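Local coordinates for protein putative HTH-type transcriptional regulator ytcD (Bacillus subtilis, PDB 2HZT) that probably binds DNA as a transcriptional regulator of the HxlR family, built around a winged helix-turn-helix fold, at residues 55-61 / 72-78. Residues are numbered along the deposited sequence.
Sequences DGVINRI and YELSEYG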
ATOM      1  N   ASP A  55     -11.128  -4.648   9.722  1.00 21.95           N
ATOM      2  CA  ASP A  55      -9.832  -5.303   9.858  1.00 22.76           C
ATOM      3  C   ASP A  55      -9.210  -5.056  11.231  1.00 21.71           C
ATOM      4  O   ASP A  55      -8.091  -5.495  11.503  1.00 22.10           O
ATOM      5  CB  ASP A  55      -8.866  -4.850   8.754  1.00 25.14           C
ATOM      6  CG  ASP A  55      -9.324  -5.272   7.373  1.00 27.40           C
ATOM      7  OD1 ASP A  55     -10.067  -6.270   7.274  1.00 30.46           O
ATOM      8  OD2 ASP A  55      -8.939  -4.618   6.383  1.00 25.88           O
ATOM      9  N   GLY A  56      -9.930  -4.330  12.080  1.00 21.35           N
ATOM     10  CA  GLY A  56      -9.464  -4.066  13.434  1.00 20.32           C
ATOM     11  C   GLY A  56      -8.366  -3.046  13.673  1.00 20.17           C
ATOM     12  O   GLY A  56      -7.824  -2.975  14.777  1.00 19.25           O
ATOM     13  N   VAL A  57      -8.040  -2.232  12.677  1.00 18.91           N
ATOM     14  CA  VAL A  57      -6.974  -1.256  12.860  1.00 15.94           C
ATOM     15  C   VAL A  57      -7.464   0.097  13.381  1.00 15.73           C
ATOM     16  O   VAL A  57      -6.663   0.927  13.805  1.00 15.07           O
ATOM     17  CB  VAL A  57      -6.178  -1.078  11.558  1.00 15.69           C
ATOM     18  CG1 VAL A  57      -5.470  -2.400  11.217  1.00 16.54           C
ATOM     19  CG2 VAL A  57      -7.111  -0.679  10.426  1.00 14.60           C
ATOM     20  N   ILE A  58      -8.772   0.318  13.337  1.00 16.62           N
ATOM     21  CA  ILE A  58      -9.347   1.550  13.866  1.00 19.28           C
ATOM     22  C   ILE A  58     -10.635   1.178  14.590  1.00 20.51           C
ATOM     23  O   ILE A  58     -11.280   0.192  14.249  1.00 20.41           O
ATOM     24  CB  ILE A  58      -9.693   2.590  12.763  1.00 19.56           C
ATOM     25  CG1 ILE A  58     -10.828   2.067  11.885  1.00 17.35           C
ATOM     26  CG2 ILE A  58      -8.455   2.906  11.930  1.00 18.99           C
ATOM     27  CD1 ILE A  58     -11.364   3.101  10.921  1.00 20.62           C
ATOM     28  N   ASN A  59     -10.995   1.971  15.591  1.00 22.38           N
ATOM     29  CA  ASN A  59     -12.211   1.753  16.369  1.00 24.28           C
ATOM     30  C   ASN A  59     -13.105   2.956  16.112  1.00 25.52           C
ATOM     31  O   ASN A  59     -12.609   4.073  15.996  1.00 24.87           O
ATOM     32  CB  ASN A  59     -11.877   1.707  17.857  1.00 24.25           C
ATOM     33  CG  ASN A  59     -11.018   0.522  18.223  1.00 25.00           C
ATOM     34  OD1 ASN A  59     -10.124   0.626  19.061  1.00 28.81           O
ATOM     35  ND2 ASN A  59     -11.296  -0.618  17.612  1.00 25.55           N
ATOM     36  N   ARG A  60     -14.410   2.746  16.004  1.00 25.53           N
ATOM     37  CA  ARG A  60     -15.276   3.889  15.793  1.00 27.73           C
ATOM     38  C   ARG A  60     -15.952   4.196  17.124  1.00 27.13           C
ATOM     39  O   ARG A  60     -16.407   3.293  17.831  1.00 27.07           O
ATOM     40  CB  ARG A  60     -16.296   3.626  14.681  1.00 29.85           C
ATOM     41  CG  ARG A  60     -17.538   2.875  15.078  1.00 35.88           C
ATOM     42  CD  ARG A  60     -18.509   2.818  13.898  1.00 38.21           C
ATOM     43  NE  ARG A  60     -19.837   2.377  14.315  1.00 41.04           N
ATOM     44  CZ  ARG A  60     -20.090   1.200  14.876  1.00 43.17           C
ATOM     45  NH1 ARG A  60     -19.104   0.340  15.088  1.00 43.10           N
ATOM     46  NH2 ARG A  60     -21.328   0.884  15.238  1.00 44.54           N
ATOM     47  N   ILE A  61     -15.971   5.478  17.470  1.00 25.59           N
ATOM     48  CA  ILE A  61     -16.540   5.952  18.723  1.00 24.97           C
ATOM     49  C   ILE A  61     -17.869   6.662  18.481  1.00 25.19           C
ATOM     50  O   ILE A  61     -17.909   7.748  17.902  1.00 25.68           O
ATOM     51  CB  ILE A  61     -15.553   6.915  19.404  1.00 22.81           C
ATOM     52  CG1 ILE A  61     -14.181   6.240  19.520  1.00 23.28           C
ATOM     53  CG2 ILE A  61     -16.085   7.325  20.774  1.00 22.64           C
ATOM     54  CD1 ILE A  61     -13.041   7.188  19.828  1.00 22.78           C
ATOM     55  N   TYR A  72     -13.417   8.441  14.907  1.00 27.10           N
ATOM     56  CA  TYR A  72     -12.590   7.266  14.634  1.00 25.33           C
ATOM     57  C   TYR A  72     -11.223   7.419  15.280  1.00 24.53           C
ATOM     58  O   TYR A  72     -10.657   8.510  15.297  1.00 24.84           O
ATOM     59  CB  TYR A  72     -12.435   7.091  13.125  1.00 25.90           C
ATOM     60  CG  TYR A  72     -13.742   6.835  12.428  1.00 28.70           C
ATOM     61  CD1 TYR A  72     -14.252   5.541  12.317  1.00 30.13           C
ATOM     62  CD2 TYR A  72     -14.499   7.890  11.920  1.00 30.11           C
ATOM     63  CE1 TYR A  72     -15.479   5.303  11.718  1.00 31.92           C
ATOM     64  CE2 TYR A  72     -15.732   7.663  11.324  1.00 31.00           C
ATOM     65  CZ  TYR A  72     -16.214   6.370  11.227  1.00 32.09           C
ATOM     66  OH  TYR A  72     -17.435   6.141  10.636  1.00 35.61           O
ATOM     67  N   GLU A  73     -10.693   6.325  15.821  1.00 23.23           N
ATOM     68  CA  GLU A  73      -9.386   6.361  16.459  1.00 23.62           C
ATOM     69  C   GLU A  73      -8.565   5.144  16.055  1.00 23.47           C
ATOM     70  O   GLU A  73      -9.109   4.090  15.729  1.00 22.12           O
ATOM     71  CB  GLU A  73      -9.530   6.381  17.985  1.00 25.93           C
ATOM     72  CG  GLU A  73      -9.838   5.016  18.599  1.00 29.52           C
ATOM     73  CD  GLU A  73      -9.989   5.068  20.115  1.00 32.13           C
ATOM     74  OE1 GLU A  73      -9.254   5.848  20.759  1.00 33.29           O
ATOM     75  OE2 GLU A  73     -10.826   4.316  20.662  1.00 31.83           O
ATOM     76  N   LEU A  74      -7.251   5.298  16.082  1.00 24.99           N
ATOM     77  CA  LEU A  74      -6.354   4.206  15.740  1.00 26.53           C
ATOM     78  C   LEU A  74      -6.431   3.205  16.894  1.00 27.26           C
ATOM     79  O   LEU A  74      -6.128   3.550  18.039  1.00 27.73           O
ATOM     80  CB  LEU A  74      -4.927   4.736  15.599  1.00 27.41           C
ATOM     81  CG  LEU A  74      -3.924   3.867  14.835  1.00 29.95           C
ATOM     82  CD1 LEU A  74      -4.427   3.618  13.427  1.00 29.26           C
ATOM     83  CD2 LEU A  74      -2.585   4.566  14.783  1.00 29.79           C
ATOM     84  N   SER A  75      -6.851   1.979  16.607  1.00 25.17           N
ATOM     85  CA  SER A  75      -6.943   0.970  17.659  1.00 25.53           C
ATOM     86  C   SER A  75      -5.537   0.598  18.105  1.00 25.94           C
ATOM     87  O   SER A  75      -4.551   0.946  17.445  1.00 21.98           O
ATOM     88  CB  SER A  75      -7.661  -0.280  17.151  1.00 25.76           C
ATOM     89  OG  SER A  75      -6.852  -0.998  16.234  1.00 25.61           O
ATOM     90  N   GLU A  76      -5.443  -0.104  19.229  1.00 24.93           N
ATOM     91  CA  GLU A  76      -4.148  -0.533  19.744  1.00 27.84           C
ATOM     92  C   GLU A  76      -3.451  -1.391  18.686  1.00 26.31           C
ATOM     93  O   GLU A  76      -2.243  -1.278  18.470  1.00 27.16           O
ATOM     94  CB  GLU A  76      -4.338  -1.336  21.036  1.00 30.42           C
ATOM     95  CG  GLU A  76      -3.080  -2.024  21.544  1.00 36.18           C
ATOM     96  CD  GLU A  76      -3.300  -2.757  22.862  1.00 40.62           C
ATOM     97  OE1 GLU A  76      -3.451  -2.084  23.908  1.00 43.06           O
ATOM     98  OE2 GLU A  76      -3.331  -4.009  22.852  1.00 42.85           O
ATOM     99  N   TYR A  77      -4.227  -2.242  18.023  1.00 24.97           N
ATOM    100  CA  TYR A  77      -3.694  -3.113  16.984  1.00 26.03           C
ATOM    101  C   TYR A  77      -3.209  -2.259  15.811  1.00 25.38           C
ATOM    102  O   TYR A  77      -2.142  -2.505  15.255  1.00 27.46           O
ATOM    103  CB  TYR A  77      -4.775  -4.106  16.531  1.00 24.08           C
ATOM    104  CG  TYR A  77      -4.352  -5.043  15.415  1.00 22.79           C
ATOM    105  CD1 TYR A  77      -3.186  -5.805  15.512  1.00 22.79           C
ATOM    106  CD2 TYR A  77      -5.122  -5.163  14.260  1.00 23.50           C
ATOM    107  CE1 TYR A  77      -2.797  -6.666  14.472  1.00 22.18           C
ATOM    108  CE2 TYR A  77      -4.746  -6.017  13.221  1.00 21.54           C
ATOM    109  CZ  TYR A  77      -3.586  -6.762  13.334  1.00 21.44           C
ATOM    110  OH  TYR A  77      -3.227  -7.595  12.304  1.00 23.34           O
ATOM    111  N   GLY A  78      -3.994  -1.248  15.451  1.00 25.10           N
ATOM    112  CA  GLY A  78      -3.619  -0.363  14.363  1.00 23.32           C
ATOM    113  C   GLY A  78      -2.281   0.297  14.644  1.00 23.96           C
ATOM    114  O   GLY A  78      -1.494   0.552  13.733  1.00 20.96           O
TER
HETATM  115  O   HOH W   1      -8.022  -0.403  20.960  1.00 32.78           O
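At N59 and E73 the two strands exchange backbone hydrogen bonds: N59 N donates to E73 O (2.8 Å) and E73 N to N59 O (3.0 Å). Two residues further along each chain, S75 N donates to V57 O (3.0 Å), a carbonyl that also receives a CA-H...O contact from G78 CA at 3.4 Å; a side chain on G78 would collide with it. S75 suits its place because its small hydroxyl works twice, donating to G56 O (2.6 Å) and accepting from G78 N (3.0 Å), an ST motif. These strands form the antiparallel hairpin, or wing, of a winged helix-turn-helix. It follows helix 42-54, whose end is a Schellman motif with G56 at positive phi, easy for a residue lacking CB. Branched, apolar I58 fills the space between Y72 (CD1 to CD1, 4.0 Å) and L49 and L52 of that helix. On the face away from R60 and Y72, the polar N59 amide takes a water's proton at OD1 (3.0 Å); that water accepts from E76 N (3.1 Å). Long, charged R60 reaches E53 in a salt bridge, while Y77 OH is hydrogen-bonded to H95 ND1 of the second subunit.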